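Local coordinates for RagB/SusD domain protein (Flavobacterium johnsoniae, PDB 5J90) that probably binds chitin or chito-oligosaccharides at the cell surface as a SusD-like outer membrane lipoprotein of a chitin utilization locus, at residues Ala226-Leu238 with Ala335-Met349. Residues are numbered along the deposited sequence; the frame is centred on the assembly and turned at random.
Sequences AEKAVAQKFGVML and AYFLRAEGALRGWNM. With EDO (1,2-ethanediol), chain F.
The backbone oxygen of M349, which V230 CG1 touches from across the contact, is gripped by two nitrogens of R339. NE approaches nearly along the C=O axis and NH2 lies on a lone pair, the M349 O to R339 NE distance being 2.9 Å. Both bonds lie in the guanidinium plane, which fixes the rotation of the group and ties the chain beyond helix 332-344 back onto that helix. R339 reaches this carbonyl by bending at chi3 (69°), which leaves NH1 for a water that also donates to M237 O. V236 CG2 packs 3.6 Å from R339 CD, L238 CD2 lies against NH1, and a 1,2-ethanediol, probably from the crystallisation liquor, covers one guanidinium face. A leucine in place of R339 would probably leave the M349 carbonyl without either donor and the water at M237 O without its NH1 link.

At one end of the contact, Y336 OH donates to L238 O in the carbonyl plane, on a lone pair, at 2.6 Å. The same bridging water sits over the centre of the tyrosine ring. At the other end, E227 extends beyond CG to present OE2 to N348 N, a nearly straight bond of 2.8 Å on the anti side of the carboxylate; its OE1 pairs with K223. Between these polar ties M349 folds back at chi2 (-72°), bringing CE to 3.8 Å from V230 CG2 and near A226, whose CB meets W347 CZ3 at 3.6 Å.

The contact thus joins the last turns of helix 219-231, and residues V236 to L238 beyond the turn that follows it, to helix 332-344 and the chain returning past its Schellman motif at G346. Helix 196-213 backs A226 and V236, while helices 353-368 and 413-428 flank helix 332-344 within the helical SusD-like fold.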
loop_
_atom_site.group_PDB
_atom_site.type_symbol
_atom_site.label_atom_id
_atom_site.label_comp_id
_atom_site.label_asym_id
_atom_site.label_seq_id
_atom_site.Cartn_x
_atom_site.Cartn_y
_atom_site.Cartn_z
ATOM N N ALA A 226 8.979 -2.338 -18.903
ATOM C CA ALA A 226 10.400 -2.706 -18.869
ATOM C C ALA A 226 10.807 -3.399 -20.165
ATOM O O ALA A 226 11.851 -3.116 -20.757
ATOM C CB ALA A 226 10.690 -3.616 -17.686
ATOM N N GLU A 227 9.963 -4.315 -20.618
ATOM C CA GLU A 227 10.262 -5.010 -21.865
ATOM C C GLU A 227 10.211 -4.072 -23.078
ATOM O O GLU A 227 11.033 -4.198 -23.981
ATOM C CB GLU A 227 9.380 -6.258 -22.017
ATOM C CG GLU A 227 9.787 -7.316 -21.003
ATOM C CD GLU A 227 9.017 -8.610 -21.087
ATOM O OE1 GLU A 227 7.864 -8.602 -21.567
ATOM O OE2 GLU A 227 9.574 -9.632 -20.646
ATOM N N LYS A 228 9.291 -3.106 -23.080
ATOM C CA LYS A 228 9.259 -2.080 -24.127
ATOM C C LYS A 228 10.583 -1.306 -24.201
ATOM O O LYS A 228 11.103 -1.045 -25.290
ATOM C CB LYS A 228 8.118 -1.079 -23.879
ATOM C CG LYS A 228 6.748 -1.513 -24.356
ATOM C CD LYS A 228 5.637 -0.564 -23.852
ATOM C CE LYS A 228 5.874 0.877 -24.261
ATOM N NZ LYS A 228 4.805 1.763 -23.678
ATOM N N ALA A 229 11.115 -0.939 -23.040
ATOM C CA ALA A 229 12.355 -0.160 -22.975
ATOM C C ALA A 229 13.492 -0.873 -23.692
ATOM O O ALA A 229 14.244 -0.266 -24.468
ATOM C CB ALA A 229 12.734 0.112 -21.515
ATOM N N VAL A 230 13.605 -2.170 -23.429
ATOM C CA VAL A 230 14.689 -2.978 -23.962
ATOM C C VAL A 230 14.445 -3.308 -25.435
ATOM O O VAL A 230 15.386 -3.381 -26.232
ATOM C CB VAL A 230 14.860 -4.262 -23.112
ATOM C CG1 VAL A 230 15.804 -5.250 -23.787
ATOM C CG2 VAL A 230 15.365 -3.895 -21.727
ATOM N N ALA A 231 13.178 -3.462 -25.804
ATOM C CA ALA A 231 12.802 -3.863 -27.163
ATOM C C ALA A 231 12.913 -2.745 -28.200
ATOM O O ALA A 231 13.004 -3.017 -29.406
ATOM C CB ALA A 231 11.382 -4.434 -27.168
ATOM N N GLN A 232 12.877 -1.491 -27.750
ATOM C CA GLN A 232 12.954 -0.355 -28.660
ATOM C C GLN A 232 14.246 -0.465 -29.463
ATOM O O GLN A 232 15.252 -0.958 -28.958
ATOM C CB GLN A 232 12.896 0.963 -27.869
ATOM C CG GLN A 232 12.348 2.158 -28.644
ATOM C CD GLN A 232 13.387 2.879 -29.494
ATOM O OE1 GLN A 232 14.581 2.863 -29.198
ATOM N NE2 GLN A 232 12.920 3.526 -30.560
ATOM N N LYS A 233 14.220 0.004 -30.704
ATOM C CA LYS A 233 15.339 -0.245 -31.616
ATOM C C LYS A 233 16.703 0.261 -31.144
ATOM O O LYS A 233 17.733 -0.269 -31.567
ATOM C CB LYS A 233 15.036 0.247 -33.037
ATOM C CG LYS A 233 14.979 1.747 -33.187
ATOM C CD LYS A 233 14.550 2.145 -34.596
ATOM C CE LYS A 233 15.543 1.700 -35.641
ATOM N NZ LYS A 233 15.096 2.135 -37.003
ATOM N N PHE A 234 16.725 1.267 -30.267
ATOM C CA PHE A 234 17.987 1.780 -29.744
ATOM C C PHE A 234 18.338 1.218 -28.364
ATOM O O PHE A 234 19.453 1.412 -27.861
ATOM C CB PHE A 234 17.986 3.314 -29.745
ATOM C CG PHE A 234 17.703 3.908 -31.097
ATOM C CD1 PHE A 234 18.521 3.602 -32.174
ATOM C CD2 PHE A 234 16.614 4.735 -31.308
ATOM C CE1 PHE A 234 18.268 4.130 -33.427
ATOM C CE2 PHE A 234 16.358 5.264 -32.559
ATOM C CZ PHE A 234 17.187 4.956 -33.621
ATOM N N GLY A 235 17.383 0.511 -27.765
ATOM C CA GLY A 235 17.577 -0.102 -26.459
ATOM C C GLY A 235 17.942 0.863 -25.345
ATOM O O GLY A 235 17.677 2.067 -25.422
ATOM N N VAL A 236 18.546 0.318 -24.297
ATOM C CA VAL A 236 18.916 1.127 -23.139
ATOM C C VAL A 236 20.427 1.401 -23.117
ATOM O O VAL A 236 21.179 0.913 -23.977
ATOM C CB VAL A 236 18.408 0.507 -21.813
ATOM C CG1 VAL A 236 16.876 0.406 -21.827
ATOM C CG2 VAL A 236 19.053 -0.859 -21.539
ATOM N N MET A 237 20.875 2.216 -22.167
ATOM C CA MET A 237 22.298 2.556 -22.079
ATOM C C MET A 237 23.178 1.312 -22.052
ATOM O O MET A 237 22.861 0.335 -21.366
ATOM C CB MET A 237 22.570 3.367 -20.815
ATOM C CG MET A 237 21.839 4.688 -20.750
ATOM S SD MET A 237 22.187 5.495 -19.181
ATOM C CE MET A 237 21.132 6.930 -19.355
ATOM N N LEU A 238 24.297 1.366 -22.784
ATOM C CA LEU A 238 25.253 0.257 -22.832
ATOM C C LEU A 238 26.669 0.668 -22.451
ATOM O O LEU A 238 27.405 -0.110 -21.861
ATOM C CB LEU A 238 25.293 -0.371 -24.225
ATOM C CG LEU A 238 24.081 -1.179 -24.664
ATOM C CD1 LEU A 238 24.377 -1.788 -26.024
ATOM C CD2 LEU A 238 23.781 -2.261 -23.646
ATOM N N ALA A 335 21.530 0.995 -15.894
ATOM C CA ALA A 335 20.810 0.229 -16.907
ATOM C C ALA A 335 21.118 -1.270 -16.801
ATOM O O ALA A 335 20.218 -2.105 -16.955
ATOM C CB ALA A 335 21.125 0.756 -18.296
ATOM N N TYR A 336 22.379 -1.615 -16.541
ATOM C CA TYR A 336 22.739 -3.015 -16.348
ATOM C C TYR A 336 22.100 -3.604 -15.099
ATOM O O TYR A 336 21.641 -4.750 -15.125
ATOM C CB TYR A 336 24.258 -3.189 -16.285
ATOM C CG TYR A 336 24.937 -3.024 -17.625
ATOM C CD1 TYR A 336 25.566 -1.833 -17.966
ATOM C CD2 TYR A 336 24.935 -4.063 -18.558
ATOM C CE1 TYR A 336 26.195 -1.680 -19.196
ATOM C CE2 TYR A 336 25.550 -3.915 -19.788
ATOM C CZ TYR A 336 26.172 -2.727 -20.101
ATOM O OH TYR A 336 26.779 -2.589 -21.329
ATOM N N PHE A 337 22.060 -2.847 -14.002
ATOM C CA PHE A 337 21.476 -3.366 -12.768
ATOM C C PHE A 337 19.952 -3.462 -12.855
ATOM O O PHE A 337 19.349 -4.349 -12.246
ATOM C CB PHE A 337 21.918 -2.537 -11.559
ATOM C CG PHE A 337 23.407 -2.589 -11.301
ATOM C CD1 PHE A 337 24.060 -3.810 -11.157
ATOM C CD2 PHE A 337 24.154 -1.425 -11.222
ATOM C CE1 PHE A 337 25.442 -3.863 -10.928
ATOM C CE2 PHE A 337 25.526 -1.478 -10.996
ATOM C CZ PHE A 337 26.163 -2.694 -10.843
ATOM N N LEU A 338 19.337 -2.570 -13.630
ATOM C CA LEU A 338 17.909 -2.678 -13.901
ATOM C C LEU A 338 17.640 -3.946 -14.711
ATOM O O LEU A 338 16.733 -4.714 -14.383
ATOM C CB LEU A 338 17.418 -1.448 -14.662
ATOM C CG LEU A 338 17.190 -0.222 -13.779
ATOM C CD1 LEU A 338 17.095 1.006 -14.646
ATOM C CD2 LEU A 338 15.918 -0.404 -12.960
ATOM N N ARG A 339 18.431 -4.164 -15.759
ATOM C CA ARG A 339 18.272 -5.369 -16.572
ATOM C C ARG A 339 18.557 -6.635 -15.767
ATOM O O ARG A 339 17.871 -7.644 -15.945
ATOM C CB ARG A 339 19.153 -5.307 -17.820
ATOM C CG ARG A 339 18.711 -4.255 -18.841
ATOM C CD ARG A 339 19.826 -3.980 -19.859
ATOM N NE ARG A 339 20.041 -5.125 -20.721
ATOM C CZ ARG A 339 21.140 -5.351 -21.436
ATOM N NH1 ARG A 339 22.191 -4.529 -21.405
ATOM N NH2 ARG A 339 21.189 -6.429 -22.188
ATOM N N ALA A 340 19.540 -6.585 -14.870
ATOM C CA ALA A 340 19.851 -7.732 -14.021
ATOM C C ALA A 340 18.652 -8.114 -13.161
ATOM O O ALA A 340 18.291 -9.290 -13.072
ATOM C CB ALA A 340 21.078 -7.452 -13.149
ATOM N N GLU A 341 18.024 -7.124 -12.525
ATOM C CA GLU A 341 16.834 -7.400 -11.736
ATOM C C GLU A 341 15.693 -7.916 -12.624
ATOM O O GLU A 341 14.980 -8.853 -12.248
ATOM C CB GLU A 341 16.387 -6.157 -10.975
ATOM C CG GLU A 341 15.096 -6.429 -10.208
ATOM C CD GLU A 341 14.647 -5.303 -9.298
ATOM O OE1 GLU A 341 15.348 -4.278 -9.164
ATOM O OE2 GLU A 341 13.562 -5.471 -8.700
ATOM N N GLY A 342 15.509 -7.314 -13.795
ATOM C CA GLY A 342 14.513 -7.790 -14.739
ATOM C C GLY A 342 14.742 -9.249 -15.103
ATOM O O GLY A 342 13.785 -10.027 -15.222
ATOM N N ALA A 343 16.006 -9.629 -15.271
ATOM C CA ALA A 343 16.334 -11.015 -15.611
ATOM C C ALA A 343 15.990 -11.942 -14.437
ATOM O O ALA A 343 15.473 -13.048 -14.642
ATOM C CB ALA A 343 17.800 -11.129 -15.979
ATOM N N LEU A 344 16.249 -11.502 -13.209
ATOM C CA LEU A 344 15.826 -12.267 -12.035
ATOM C C LEU A 344 14.336 -12.553 -12.064
ATOM O O LEU A 344 13.880 -13.604 -11.603
ATOM C CB LEU A 344 16.110 -11.486 -10.757
ATOM C CG LEU A 344 17.448 -11.555 -10.047
ATOM C CD1 LEU A 344 17.262 -11.015 -8.631
ATOM C CD2 LEU A 344 18.002 -12.986 -10.025
ATOM N N ARG A 345 13.573 -11.600 -12.590
ATOM C CA ARG A 345 12.123 -11.705 -12.660
ATOM C C ARG A 345 11.631 -12.461 -13.895
ATOM O O ARG A 345 10.429 -12.659 -14.076
ATOM C CB ARG A 345 11.492 -10.307 -12.584
ATOM C CG ARG A 345 11.837 -9.597 -11.281
ATOM C CD ARG A 345 11.172 -8.222 -11.164
ATOM N NE ARG A 345 11.595 -7.571 -9.928
ATOM C CZ ARG A 345 11.104 -7.863 -8.726
ATOM N NH1 ARG A 345 10.144 -8.767 -8.590
ATOM N NH2 ARG A 345 11.575 -7.256 -7.655
ATOM N N GLY A 346 12.561 -12.899 -14.741
ATOM C CA GLY A 346 12.201 -13.674 -15.921
ATOM C C GLY A 346 11.822 -12.843 -17.137
ATOM O O GLY A 346 11.256 -13.353 -18.101
ATOM N N TRP A 347 12.130 -11.549 -17.100
ATOM C CA TRP A 347 11.738 -10.652 -18.182
ATOM C C TRP A 347 12.744 -10.630 -19.333
ATOM O O TRP A 347 13.900 -11.019 -19.159
ATOM C CB TRP A 347 11.568 -9.230 -17.644
ATOM C CG TRP A 347 10.529 -9.080 -16.576
ATOM C CD1 TRP A 347 9.607 -10.005 -16.166
ATOM C CD2 TRP A 347 10.312 -7.915 -15.777
ATOM N NE1 TRP A 347 8.820 -9.477 -15.165
ATOM C CE2 TRP A 347 9.237 -8.197 -14.907
ATOM C CE3 TRP A 347 10.920 -6.653 -15.716
ATOM C CZ2 TRP A 347 8.762 -7.264 -13.982
ATOM C CZ3 TRP A 347 10.438 -5.727 -14.798
ATOM C CH2 TRP A 347 9.381 -6.042 -13.942
ATOM N N ASN A 348 12.306 -10.142 -20.488
ATOM C CA ASN A 348 13.144 -10.117 -21.688
ATOM C C ASN A 348 14.127 -8.961 -21.663
ATOM O O ASN A 348 13.846 -7.888 -22.214
ATOM C CB ASN A 348 12.285 -10.010 -22.947
ATOM C CG ASN A 348 11.490 -11.257 -23.222
ATOM O OD1 ASN A 348 11.797 -12.331 -22.703
ATOM N ND2 ASN A 348 10.467 -11.130 -24.061
ATOM N N MET A 349 15.279 -9.195 -21.042
ATOM C CA MET A 349 16.232 -8.125 -20.756
ATOM C C MET A 349 17.523 -8.198 -21.564
ATOM O O MET A 349 18.290 -7.247 -21.569
ATOM C CB MET A 349 16.584 -8.118 -19.263
ATOM C CG MET A 349 15.411 -7.798 -18.343
ATOM S SD MET A 349 14.904 -6.050 -18.399
ATOM C CE MET A 349 13.425 -6.136 -19.411
HETATM C C1 EDO F . 20.664 -3.737 -25.207
HETATM O O1 EDO F . 20.912 -3.038 -26.433
HETATM C C2 EDO F . 19.882 -2.844 -24.252
HETATM O O2 EDO F . 18.558 -2.634 -24.744
HETATM O O HOH W 1 12.225 -6.740 -24.246
HETATM O O HOH W 2 22.565 -2.016 -19.927
#